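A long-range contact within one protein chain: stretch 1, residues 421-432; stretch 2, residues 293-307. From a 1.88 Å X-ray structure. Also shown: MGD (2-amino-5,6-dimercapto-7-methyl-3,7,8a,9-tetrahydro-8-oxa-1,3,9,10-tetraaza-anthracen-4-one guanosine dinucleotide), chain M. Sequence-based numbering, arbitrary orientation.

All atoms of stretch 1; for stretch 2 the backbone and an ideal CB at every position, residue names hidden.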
# COMPACT_ATOMS: atom_id res chain seq x y z
N CYS A 421 5.49 -17.64 24.89
CA CYS A 421 5.37 -16.69 23.80
C CYS A 421 6.64 -15.92 23.44
O CYS A 421 6.64 -15.12 22.49
CB CYS A 421 4.27 -15.68 24.08
SG CYS A 421 4.61 -14.53 25.48
N GLY A 422 7.70 -16.14 24.20
CA GLY A 422 8.97 -15.50 23.93
C GLY A 422 9.05 -14.03 24.29
O GLY A 422 10.04 -13.38 24.01
N VAL A 423 8.03 -13.50 24.96
CA VAL A 423 8.05 -12.10 25.41
C VAL A 423 8.72 -12.09 26.78
O VAL A 423 8.42 -12.95 27.60
CB VAL A 423 6.62 -11.55 25.49
CG1 VAL A 423 6.59 -10.08 25.92
CG2 VAL A 423 5.96 -11.70 24.12
N PRO A 424 9.68 -11.17 27.02
CA PRO A 424 10.36 -11.15 28.30
C PRO A 424 9.38 -10.96 29.46
O PRO A 424 8.37 -10.24 29.32
CB PRO A 424 11.32 -9.93 28.18
CG PRO A 424 11.45 -9.69 26.79
CD PRO A 424 10.19 -10.14 26.10
N VAL A 425 9.65 -11.62 30.58
CA VAL A 425 8.89 -11.43 31.82
C VAL A 425 8.66 -9.96 32.21
O VAL A 425 7.54 -9.56 32.63
CB VAL A 425 9.60 -12.15 32.98
CG1 VAL A 425 8.96 -11.81 34.32
CG2 VAL A 425 9.59 -13.68 32.72
N SER A 426 9.70 -9.15 32.06
CA SER A 426 9.65 -7.74 32.45
C SER A 426 8.53 -7.03 31.70
O SER A 426 7.82 -6.20 32.25
CB SER A 426 11.00 -7.07 32.20
OG SER A 426 11.46 -7.20 30.84
N LEU A 427 8.39 -7.37 30.43
CA LEU A 427 7.42 -6.73 29.57
C LEU A 427 5.99 -7.25 29.81
O LEU A 427 5.02 -6.51 29.73
CB LEU A 427 7.87 -6.95 28.11
CG LEU A 427 7.23 -6.16 27.00
CD1 LEU A 427 7.06 -4.63 27.39
CD2 LEU A 427 8.01 -6.33 25.69
N ILE A 428 5.87 -8.54 30.06
CA ILE A 428 4.60 -9.11 30.48
C ILE A 428 4.11 -8.41 31.77
O ILE A 428 2.95 -7.94 31.86
CB ILE A 428 4.73 -10.61 30.72
CG1 ILE A 428 5.03 -11.32 29.37
CG2 ILE A 428 3.45 -11.14 31.44
CD1 ILE A 428 5.17 -12.92 29.45
N ARG A 429 4.99 -8.29 32.75
CA ARG A 429 4.61 -7.68 34.03
C ARG A 429 4.32 -6.19 33.86
O ARG A 429 3.31 -5.70 34.38
CB ARG A 429 5.66 -7.93 35.10
CG ARG A 429 5.09 -7.87 36.52
CD ARG A 429 5.95 -8.54 37.54
NE ARG A 429 5.75 -9.97 37.68
CZ ARG A 429 6.73 -10.88 37.71
NH1 ARG A 429 8.02 -10.54 37.54
NH2 ARG A 429 6.42 -12.16 37.88
N GLU A 430 5.18 -5.48 33.12
CA GLU A 430 4.93 -4.06 32.85
C GLU A 430 3.59 -3.78 32.17
O GLU A 430 2.85 -2.89 32.58
CB GLU A 430 6.02 -3.46 31.98
CG GLU A 430 5.85 -1.96 31.74
CD GLU A 430 6.99 -1.40 30.88
OE1 GLU A 430 8.13 -1.88 31.06
OE2 GLU A 430 6.69 -0.52 30.06
N LEU A 431 3.31 -4.53 31.11
CA LEU A 431 2.08 -4.35 30.39
C LEU A 431 0.84 -4.86 31.14
O LEU A 431 -0.25 -4.29 30.98
CB LEU A 431 2.17 -4.94 28.98
CG LEU A 431 3.12 -4.16 28.06
CD1 LEU A 431 3.42 -4.88 26.69
CD2 LEU A 431 2.60 -2.70 27.80
N GLY A 432 1.00 -5.90 31.95
CA GLY A 432 -0.07 -6.33 32.87
C GLY A 432 -0.53 -5.19 33.74
O GLY A 432 -1.74 -4.91 33.87
N UNK A 293 6.19 2.64 20.93
CA UNK A 293 7.07 2.68 22.10
C UNK A 293 7.66 1.30 22.44
O UNK A 293 8.76 1.20 22.97
CB UNK A 293 6.30 3.22 23.31
N UNK A 294 6.90 0.26 22.14
CA UNK A 294 7.21 -1.08 22.52
C UNK A 294 6.84 -1.99 21.42
O UNK A 294 5.78 -1.84 20.80
CB UNK A 294 6.51 -1.48 23.82
N UNK A 295 7.71 -2.92 21.18
CA UNK A 295 7.42 -4.11 20.41
C UNK A 295 7.34 -5.30 21.34
O UNK A 295 8.30 -5.62 22.10
CB UNK A 295 8.48 -4.34 19.33
N UNK A 296 6.23 -6.02 21.23
CA UNK A 296 6.04 -7.25 21.97
C UNK A 296 6.26 -8.39 20.96
O UNK A 296 5.42 -8.61 20.10
CB UNK A 296 4.66 -7.31 22.62
N UNK A 297 7.44 -9.06 21.02
CA UNK A 297 7.88 -9.96 19.97
C UNK A 297 7.35 -11.35 20.17
O UNK A 297 8.08 -12.34 20.38
CB UNK A 297 9.41 -9.99 19.90
N UNK A 298 6.05 -11.47 20.08
CA UNK A 298 5.45 -12.83 20.24
C UNK A 298 5.95 -13.85 19.24
O UNK A 298 6.15 -13.54 18.07
CB UNK A 298 3.93 -12.75 20.12
N UNK A 299 6.14 -15.09 19.69
CA UNK A 299 6.28 -16.18 18.75
C UNK A 299 5.00 -16.23 17.90
O UNK A 299 3.92 -16.04 18.44
CB UNK A 299 6.53 -17.51 19.47
N UNK A 300 5.14 -16.50 16.61
CA UNK A 300 3.96 -16.59 15.71
C UNK A 300 2.92 -17.48 16.39
O UNK A 300 3.25 -18.56 16.78
CB UNK A 300 4.34 -17.15 14.34
N UNK A 301 1.69 -16.98 16.54
CA UNK A 301 0.59 -17.75 17.07
C UNK A 301 0.49 -17.91 18.58
O UNK A 301 -0.40 -18.60 19.06
CB UNK A 301 0.65 -19.15 16.45
N UNK A 302 1.40 -17.29 19.33
CA UNK A 302 1.46 -17.46 20.76
C UNK A 302 0.79 -16.37 21.58
O UNK A 302 0.97 -16.35 22.82
CB UNK A 302 2.93 -17.56 21.18
N UNK A 303 0.08 -15.44 20.93
CA UNK A 303 -0.50 -14.30 21.62
C UNK A 303 -1.35 -14.61 22.85
O UNK A 303 -1.38 -13.81 23.80
CB UNK A 303 -1.36 -13.52 20.62
N UNK A 304 -2.07 -15.72 22.84
CA UNK A 304 -2.87 -16.12 24.01
C UNK A 304 -2.02 -16.15 25.26
O UNK A 304 -2.45 -15.70 26.31
CB UNK A 304 -3.51 -17.49 23.79
N UNK A 305 -0.83 -16.74 25.16
CA UNK A 305 0.02 -16.87 26.33
C UNK A 305 0.39 -15.46 26.84
O UNK A 305 0.52 -15.23 28.05
CB UNK A 305 1.27 -17.69 26.00
N UNK A 306 0.63 -14.55 25.92
CA UNK A 306 0.98 -13.17 26.33
C UNK A 306 -0.18 -12.59 27.12
O UNK A 306 -0.02 -12.10 28.24
CB UNK A 306 1.30 -12.29 25.12
N UNK A 307 -1.37 -12.68 26.55
CA UNK A 307 -2.52 -12.03 27.15
C UNK A 307 -2.98 -12.74 28.41
O UNK A 307 -3.41 -12.08 29.35
CB UNK A 307 -3.67 -11.96 26.14
PB MGD M . -2.46 -7.94 8.21
O1B MGD M . -1.94 -7.15 7.06
O2B MGD M . -2.69 -9.38 7.96
O3B MGD M . -3.78 -7.39 8.88
O3A MGD M . -4.75 -5.55 7.40
PA MGD M . -4.42 -5.89 8.92
O1A MGD M . -3.48 -4.86 9.36
O2A MGD M . -5.66 -6.06 9.67
O5' MGD M . -1.44 -7.81 9.45
C5' MGD M . -0.05 -8.11 9.25
C4' MGD M . 0.66 -8.24 10.60
O4' MGD M . 0.20 -9.41 11.27
C3' MGD M . 2.07 -8.59 10.21
O3' MGD M . 2.80 -7.36 10.14
C2' MGD M . 2.54 -9.48 11.37
O2' MGD M . 3.57 -8.80 12.12
C1' MGD M . 1.26 -9.67 12.20
N9 MGD M . 1.19 -11.09 12.65
C8 MGD M . 1.23 -12.20 11.90
N7 MGD M . 1.09 -13.29 12.66
C5 MGD M . 0.93 -12.84 13.93
C6 MGD M . 0.76 -13.41 15.18
O6 MGD M . 0.73 -14.63 15.41
N1 MGD M . 0.62 -12.55 16.28
C2 MGD M . 0.67 -11.15 16.21
N2 MGD M . 0.54 -10.39 17.35
N3 MGD M . 0.81 -10.62 14.99
C4 MGD M . 0.96 -11.43 13.89
C10 MGD M . -5.60 -6.35 6.65
C11 MGD M . -6.58 -5.45 5.94
O11 MGD M . -5.87 -4.57 5.17
C12 MGD M . -7.65 -6.19 5.12
S12 MGD M . -8.31 -7.73 5.63
C13 MGD M . -8.11 -5.63 3.95
S13 MGD M . -9.34 -6.45 3.04
C14 MGD M . -7.56 -4.33 3.46
N15 MGD M . -6.56 -4.68 2.40
C16 MGD M . -5.46 -3.85 2.13
C17 MGD M . -4.60 -4.05 1.08
O17 MGD M . -4.75 -5.02 0.30
N18 MGD M . -3.53 -3.16 0.92
C19 MGD M . -3.32 -2.09 1.74
N19 MGD M . -2.26 -1.30 1.50
N20 MGD M . -4.15 -1.95 2.78
C21 MGD M . -5.21 -2.76 2.97
N22 MGD M . -6.06 -2.58 4.05
C23 MGD M . -6.82 -3.65 4.64

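Position 293 has no atom of stretch 1 within 5.5 Å of its ideal CB, so the view sets no preference; it is Asp293, whose carboxylate is hydrogen-bonded elsewhere in the structure.

At 294 the backbone is extended (phi/psi -142/138) and CA-to-CB points toward the helix, with the ideal CB 4.8 Å from Leu427 CD1. Two leucines one helical turn apart invite a medium or large apolar side chain: leucine, isoleucine or methionine. Leu294 packs against both: CD2 and CD1 lie 3.8 and 3.9 Å from Leu427 CD1, and CD1 is also 3.8 Å from Leu431 CD2.

Position 295 points away, as alternation along a strand predicts, and stretch 1 leaves the choice open. It is His295, whose backbone O nevertheless packs 3.7 Å from Leu427 CD2.

At 296 CB points sideways, yet the ideal CB has Leu427 CD2 at 4.6 Å and Val423 CG1 at 4.7 Å. So compact an apolar niche suits valine or isoleucine. Val296 uses both methyls, CG1 3.5 Å from Val423 CG2 and CG2 3.4 Å from Leu431 CD1.

Position 297 has only Gly422 O near its ideal CB, at 5.4 Å; many residues fit, proline among them. It is Pro297.

At 298 the ideal CB is 4.3 Å from Cys421 O and 4.6 Å from Val423 CG2, favouring a small or branched apolar group. Val298 sets CG1 3.7 Å from Val423 CG2, while its CA makes a CA-H...O contact with Cys421 O (3.4 Å).

Position 299 offers its backbone N to Cys421 O, a bond any residue but proline could make. CB points sideways, and the bare Gly422 leaves room for a long chain. In Arg299, N donates to Cys421 O (2.8 Å, 161°), and one guanidinium face lies against Gly422 N and Cys421 C. An ideal CB on Gly422 would sit only 3.1 Å from Arg299 NE.

Positions 300 and 301 see nothing of stretch 1. The first is Val300; at the second, positive phi (80°) within a type II turn favours glycine, and Gly301 N donates to MGD O6 (2.8 Å).

At 302 the ideal CB points toward stretch 1, 3.7 Å from Cys421 CA, so a small residue is indicated: serine, alanine or glycine. Ser302 OG lies 3.2 Å from Cys421 CB and donates a hydrogen bond to Arg299 O (2.6 Å), bracing the turn.

Position 303 points away, toward the visible MGD guanine; an acidic group suits its N1 and N2. Asp303 accepts both: MGD N1 to OD1 at 2.8 Å and MGD N2 to OD2 at 2.6 Å.

Position 304 also points away, and stretch 1 sets no preference; it is Ala304.

At 305 the ideal CB already lies 4.1 Å from Cys421 CB, fitting a small apolar residue, here Ala305.

At 306 CB points sideways; the ideal CB is 4.0 Å from Cys421 SG, so a large apolar chain could reach several partners. Phe306 does: CZ meets Leu431 CD1 (3.8 Å) at the ring edge, and CD1 approaches Val423 CG1 (4.0 Å).

Position 307 points away; Trp307 makes no contact.

Stretch 2 293-307: DLHVPVRVGSDAAFW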
# COMPACT_ATOMS: atom_id res chain seq x y z
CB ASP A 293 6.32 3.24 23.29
CG ASP A 293 5.88 4.66 23.07
OD1 ASP A 293 6.76 5.53 22.83
OD2 ASP A 293 4.66 4.89 23.11
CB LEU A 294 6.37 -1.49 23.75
CG LEU A 294 6.79 -0.88 25.11
CD1 LEU A 294 5.74 -1.21 26.16
CD2 LEU A 294 8.12 -1.46 25.50
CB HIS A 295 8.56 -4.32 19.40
CG HIS A 295 8.42 -5.56 18.61
ND1 HIS A 295 9.52 -6.32 18.27
CD2 HIS A 295 7.33 -6.25 18.17
CE1 HIS A 295 9.11 -7.38 17.59
NE2 HIS A 295 7.79 -7.34 17.49
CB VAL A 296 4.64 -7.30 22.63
CG1 VAL A 296 4.37 -8.68 23.24
CG2 VAL A 296 4.43 -6.13 23.67
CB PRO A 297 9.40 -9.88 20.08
CG PRO A 297 9.64 -9.68 21.51
CD PRO A 297 8.47 -8.90 22.07
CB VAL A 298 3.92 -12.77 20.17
CG1 VAL A 298 3.37 -12.04 21.46
CG2 VAL A 298 3.43 -12.13 18.86
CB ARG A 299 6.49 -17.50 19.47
CG ARG A 299 7.84 -17.60 20.11
CD ARG A 299 8.06 -18.95 20.81
NE ARG A 299 9.11 -18.72 21.79
CZ ARG A 299 9.29 -19.38 22.92
NH1 ARG A 299 8.51 -20.43 23.22
NH2 ARG A 299 10.29 -19.01 23.74
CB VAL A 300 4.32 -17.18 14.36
CG1 VAL A 300 3.09 -17.32 13.53
CG2 VAL A 300 5.40 -16.30 13.66
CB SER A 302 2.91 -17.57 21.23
OG SER A 302 3.61 -16.35 21.04
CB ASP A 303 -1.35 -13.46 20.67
CG ASP A 303 -0.55 -12.86 19.54
OD1 ASP A 303 0.20 -13.61 18.85
OD2 ASP A 303 -0.73 -11.65 19.29
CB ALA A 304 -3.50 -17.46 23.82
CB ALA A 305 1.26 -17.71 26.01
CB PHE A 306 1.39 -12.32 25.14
CG PHE A 306 1.46 -10.83 25.46
CD1 PHE A 306 2.55 -10.28 26.12
CD2 PHE A 306 0.42 -10.00 25.12
CE1 PHE A 306 2.58 -8.93 26.44
CE2 PHE A 306 0.44 -8.68 25.44
CZ PHE A 306 1.53 -8.14 26.10
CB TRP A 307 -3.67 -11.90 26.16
CG TRP A 307 -3.43 -10.92 25.14
CD1 TRP A 307 -3.15 -11.17 23.86
CD2 TRP A 307 -3.45 -9.51 25.30
NE1 TRP A 307 -2.98 -9.99 23.18
CE2 TRP A 307 -3.17 -8.95 24.05
CE3 TRP A 307 -3.68 -8.65 26.39
CZ2 TRP A 307 -3.10 -7.58 23.84
CZ3 TRP A 307 -3.61 -7.28 26.17
CH2 TRP A 307 -3.34 -6.77 24.91
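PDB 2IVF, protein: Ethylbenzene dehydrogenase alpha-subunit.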